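Local coordinates for protein muramidase (Sodiomyces alcalophilus, PDB 6ZM8) that probably cleaves the peptidoglycan of bacterial cell walls as a fungal muramidase (lysozyme) of glycoside hydrolase family 25, at residues T47-Q51 / N52-R56; G69-Q72 / A73-F76. All coordinates share one frame; numbering follows the deposited sequence.

Interaction 1 of 2, residues T47-Q51 / N52-R56; sequences TGATQ and NGFIR
Ala49 O takes two backbone donors, Asn52 N at 3.2 Å and Phe54 N at 3.1 Å, where the chain leaves helix 42-51 and turns into strand 55-61 of the TIM-barrel-like fold. The donors reach it from opposite faces of its carbonyl plane, Phe54 N much nearer that plane than Asn52 N, which stands well above it. The turn has the six-to-one bond, from Phe54 N to Ala49 O, and the left-handed glycine, Gly53 (phi 82°), of a Schellman motif; such a positive phi suits glycine. Water 1 spans the turn by donating to both Thr50 O and Phe54 O.

Asn52 folds its side chain back against the last helical turn. Its ND2 donates to Gly48 O at 2.9 Å in a nearly straight bond (166° at the hydrogen), with the acceptor lying in the plane of the amide. The same nitrogen donates to water 2, which in turn donates to Gln51 OE1. Without the amide, as with an alanine in place of Asn52, Gly48 O would probably lose its side-chain donor and the water bridge to Gln51 OE1 would be broken.

The apolar side of the turn is small: Ala49 CB touches Phe54 CB at 3.9 Å and Arg56 CB at 4.0 Å, and Val27 of strand 26-33 closes over all three residues. The Phe54 ring then leads off towards helix 16-22.

Arg56 sets CG between its backbone N and carbonyl carbon (chi1 67°) and bends at chi2, bringing its guanidinium edge to the helix. There Thr50 OG1, which also donates to Tyr46 O, sits in the guanidinium plane and accepts from Arg56 NE at 2.8 Å, with a weak second bond from NH2 at 3.3 Å.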
loop_
_atom_site.group_PDB
_atom_site.type_symbol
_atom_site.label_atom_id
_atom_site.label_comp_id
_atom_site.label_asym_id
_atom_site.label_seq_id
_atom_site.Cartn_x
_atom_site.Cartn_y
_atom_site.Cartn_z
ATOM N N THR A 47 -7.663 9.679 11.289
ATOM C CA THR A 47 -7.764 10.284 12.625
ATOM C C THR A 47 -8.017 9.234 13.698
ATOM O O THR A 47 -7.359 9.276 14.748
ATOM C CB THR A 47 -8.830 11.370 12.621
ATOM O OG1 THR A 47 -8.516 12.386 11.683
ATOM C CG2 THR A 47 -9.042 11.986 13.961
ATOM N N GLY A 48 -8.940 8.316 13.455
ATOM C CA GLY A 48 -9.211 7.275 14.450
ATOM C C GLY A 48 -7.978 6.423 14.724
ATOM O O GLY A 48 -7.668 6.063 15.859
ATOM N N ALA A 49 -7.245 6.097 13.653
ATOM C CA ALA A 49 -6.008 5.321 13.839
ATOM C C ALA A 49 -5.027 6.100 14.712
ATOM O O ALA A 49 -4.415 5.568 15.643
ATOM C CB ALA A 49 -5.416 5.010 12.474
ATOM N N THR A 50 -4.840 7.380 14.377
ATOM C CA THR A 50 -3.888 8.224 15.094
ATOM C C THR A 50 -4.223 8.249 16.594
ATOM O O THR A 50 -3.347 8.120 17.445
ATOM C CB THR A 50 -3.881 9.635 14.527
ATOM O OG1 THR A 50 -3.601 9.594 13.120
ATOM C CG2 THR A 50 -2.822 10.497 15.191
ATOM N N GLN A 51 -5.499 8.475 16.901
ATOM C CA GLN A 51 -5.962 8.697 18.272
ATOM C C GLN A 51 -5.923 7.431 19.115
ATOM O O GLN A 51 -6.106 7.512 20.328
ATOM C CB GLN A 51 -7.381 9.264 18.248
ATOM C CG GLN A 51 -7.414 10.668 17.695
ATOM C CD GLN A 51 -8.873 11.077 17.575
ATOM O OE1 GLN A 51 -9.799 10.255 17.564
ATOM N NE2 GLN A 51 -9.103 12.360 17.418
ATOM N N ASN A 52 -5.757 6.279 18.504
ATOM C CA ASN A 52 -5.829 4.984 19.201
ATOM C C ASN A 52 -4.532 4.199 19.091
ATOM O O ASN A 52 -4.503 2.987 19.282
ATOM C CB ASN A 52 -7.034 4.197 18.721
ATOM C CG ASN A 52 -8.316 4.813 19.202
ATOM O OD1 ASN A 52 -8.675 4.646 20.364
ATOM N ND2 ASN A 52 -8.969 5.612 18.373
ATOM N N GLY A 53 -3.425 4.909 18.897
ATOM C CA GLY A 53 -2.104 4.313 19.065
ATOM C C GLY A 53 -1.605 3.529 17.869
ATOM O O GLY A 53 -0.602 2.824 18.014
ATOM N N PHE A 54 -2.241 3.641 16.723
ATOM C CA PHE A 54 -1.766 2.938 15.533
ATOM C C PHE A 54 -0.608 3.654 14.847
ATOM O O PHE A 54 -0.528 4.867 14.768
ATOM C CB PHE A 54 -2.903 2.778 14.520
ATOM C CG PHE A 54 -3.739 1.581 14.829
ATOM C CD1 PHE A 54 -4.725 1.612 15.806
ATOM C CD2 PHE A 54 -3.469 0.357 14.227
ATOM C CE1 PHE A 54 -5.383 0.447 16.195
ATOM C CE2 PHE A 54 -4.120 -0.798 14.619
ATOM C CZ PHE A 54 -5.070 -0.750 15.615
ATOM N N ILE A 55 0.232 2.803 14.254
ATOM C CA ILE A 55 1.104 3.167 13.144
ATOM C C ILE A 55 0.215 3.063 11.880
ATOM O O ILE A 55 -0.540 2.093 11.748
ATOM C CB ILE A 55 2.325 2.236 13.115
ATOM C CG1 ILE A 55 3.183 2.483 14.366
ATOM C CG2 ILE A 55 3.114 2.403 11.847
ATOM C CD1 ILE A 55 4.307 1.509 14.595
ATOM N N ARG A 56 0.233 4.069 11.024
ATOM C CA ARG A 56 -0.730 4.095 9.919
ATOM C C ARG A 56 -0.092 4.655 8.676
ATOM O O ARG A 56 0.820 5.489 8.736
ATOM C CB ARG A 56 -2.030 4.835 10.274
ATOM C CG ARG A 56 -1.899 6.333 10.497
ATOM C CD ARG A 56 -1.419 6.717 11.900
ATOM N NE ARG A 56 -1.437 8.153 12.115
ATOM C CZ ARG A 56 -0.504 9.008 11.693
ATOM N NH1 ARG A 56 0.609 8.561 11.123
ATOM N NH2 ARG A 56 -0.681 10.298 11.857
HETATM O O HOH W 1 -0.948 6.646 16.989
HETATM O O HOH W 2 -10.935 7.772 18.804
#

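Interaction 2 of 2, residues G69-Q72 / A73-F76; sequences GAAQ and ARYF
Ala73 N to Gly69 O, Arg74 N to Ala70 O, Tyr75 N to Ala71 O and Phe76 N to Gln72 O are four consecutive backbone hydrogen bonds of the alpha-helix 69-78, each 2.9 to 3.0 Å long. They make a regular turn without a kink.

The side-chain contact belongs to Arg74, whose chain runs back along the helix towards its N-terminal end. It leaves the backbone with CG anti to the carbonyl carbon, extends through chi2, and bends at chi3 (-77°), which lays the guanidinium group flat over the preceding turn. Ala70 O lies under the middle of one guanidinium face, 3.7 Å from its plane, so the group covers a carbonyl that is already bonded to Arg74 N. Arg74 NH2 comes within 3.6 Å of Ala71 N, a close contact and not a bond, and Arg74 NH1 is 3.6 Å from Ala70 CB. The guanidinium thus lies on the Ala70-Ala71 backbone beside the Ala70 methyl.

Beyond CB the side chains of Gln72, Tyr75 and Phe76 leave this turn for partners elsewhere in the fold. Gln72 gives its amide to strand 55-61 and the loop after it, with OE1 accepting from His60 NE2 and NE2 donating to Gln63 O. Tyr75 OH pairs with Lys38 NZ.

Helix 69-78 is the crossover of a beta-alpha-beta unit between parallel strands 55-61 and 93-95. Ala70 and Ala73 rest on Thr123 of helix 110-128, and Phe76 reaches Ala31 and Thr32 of strand 26-33.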
loop_
_atom_site.group_PDB
_atom_site.type_symbol
_atom_site.label_atom_id
_atom_site.label_comp_id
_atom_site.label_asym_id
_atom_site.label_seq_id
_atom_site.Cartn_x
_atom_site.Cartn_y
_atom_site.Cartn_z
ATOM N N GLY A 69 2.271 8.412 -14.014
ATOM C CA GLY A 69 2.600 8.015 -12.658
ATOM C C GLY A 69 2.934 9.234 -11.787
ATOM O O GLY A 69 2.581 9.274 -10.608
ATOM N N ALA A 70 3.625 10.213 -12.366
ATOM C CA ALA A 70 3.979 11.426 -11.611
ATOM C C ALA A 70 2.722 12.159 -11.169
ATOM O O ALA A 70 2.639 12.641 -10.040
ATOM C CB ALA A 70 4.867 12.335 -12.444
ATOM N N ALA A 71 1.732 12.295 -12.074
ATOM C CA ALA A 71 0.516 13.026 -11.715
ATOM C C ALA A 71 -0.191 12.329 -10.566
ATOM O O ALA A 71 -0.739 12.974 -9.654
ATOM C CB ALA A 71 -0.412 13.154 -12.913
ATOM N N GLN A 72 -0.220 10.996 -10.594
ATOM C CA GLN A 72 -0.898 10.261 -9.521
ATOM C C GLN A 72 -0.095 10.311 -8.213
ATOM O O GLN A 72 -0.711 10.377 -7.143
ATOM C CB GLN A 72 -1.210 8.834 -9.977
ATOM C CG GLN A 72 -2.428 8.885 -10.901
ATOM C CD GLN A 72 -2.895 7.562 -11.460
ATOM O OE1 GLN A 72 -3.012 6.561 -10.731
ATOM N NE2 GLN A 72 -3.203 7.570 -12.734
ATOM N N ALA A 73 1.242 10.299 -8.290
ATOM C CA ALA A 73 2.016 10.451 -7.067
ATOM C C ALA A 73 1.782 11.821 -6.433
ATOM O O ALA A 73 1.673 11.924 -5.205
ATOM C CB ALA A 73 3.499 10.258 -7.364
ATOM N N ARG A 74 1.716 12.877 -7.251
ATOM C CA ARG A 74 1.434 14.212 -6.713
ATOM C C ARG A 74 0.054 14.245 -6.075
ATOM O O ARG A 74 -0.133 14.838 -4.993
ATOM C CB ARG A 74 1.503 15.286 -7.815
ATOM C CG ARG A 74 2.894 15.645 -8.250
ATOM C CD ARG A 74 2.937 16.817 -9.241
ATOM N NE ARG A 74 2.557 16.424 -10.597
ATOM C CZ ARG A 74 3.400 15.926 -11.562
ATOM N NH1 ARG A 74 4.659 15.704 -11.199
ATOM N NH2 ARG A 74 2.953 15.565 -12.731
ATOM N N TYR A 75 -0.947 13.691 -6.742
ATOM C CA TYR A 75 -2.316 13.704 -6.209
ATOM C C TYR A 75 -2.375 12.947 -4.881
ATOM O O TYR A 75 -2.963 13.413 -3.903
ATOM C CB TYR A 75 -3.257 13.094 -7.244
ATOM C CG TYR A 75 -4.708 13.165 -6.861
ATOM C CD1 TYR A 75 -5.369 14.362 -6.792
ATOM C CD2 TYR A 75 -5.442 12.022 -6.593
ATOM C CE1 TYR A 75 -6.733 14.443 -6.486
ATOM C CE2 TYR A 75 -6.790 12.070 -6.279
ATOM C CZ TYR A 75 -7.440 13.275 -6.251
ATOM O OH TYR A 75 -8.781 13.288 -5.993
ATOM N N PHE A 76 -1.775 11.761 -4.848
ATOM C CA PHE A 76 -1.730 10.963 -3.621
ATOM C C PHE A 76 -1.025 11.711 -2.491
ATOM O O PHE A 76 -1.556 11.817 -1.373
ATOM C CB PHE A 76 -1.016 9.650 -3.948
ATOM C CG PHE A 76 -0.771 8.759 -2.771
ATOM C CD1 PHE A 76 -1.792 8.377 -1.894
ATOM C CD2 PHE A 76 0.501 8.201 -2.582
ATOM C CE1 PHE A 76 -1.542 7.464 -0.880
ATOM C CE2 PHE A 76 0.735 7.279 -1.569
ATOM C CZ PHE A 76 -0.291 6.904 -0.719
#

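The two contacts follow one another along the chain, and both bear on strand 55-61, which interaction 1 enters and to which interaction 2 is tied by the Gln72 bond to His60. Interaction 1 leads into the N-terminal end of the strand, while interaction 2 lies on the helix after its C-terminal end. Their centres are about 25 Å apart and their nearest atoms about 10 Å, so they do not touch. No ligand marks the active site in either; in TIM-barrel glycosidases it lies at the C-terminal ends of the strands, which would place interaction 1 at the opposite end of the barrel and the His60 bond probably nearer the catalytic side.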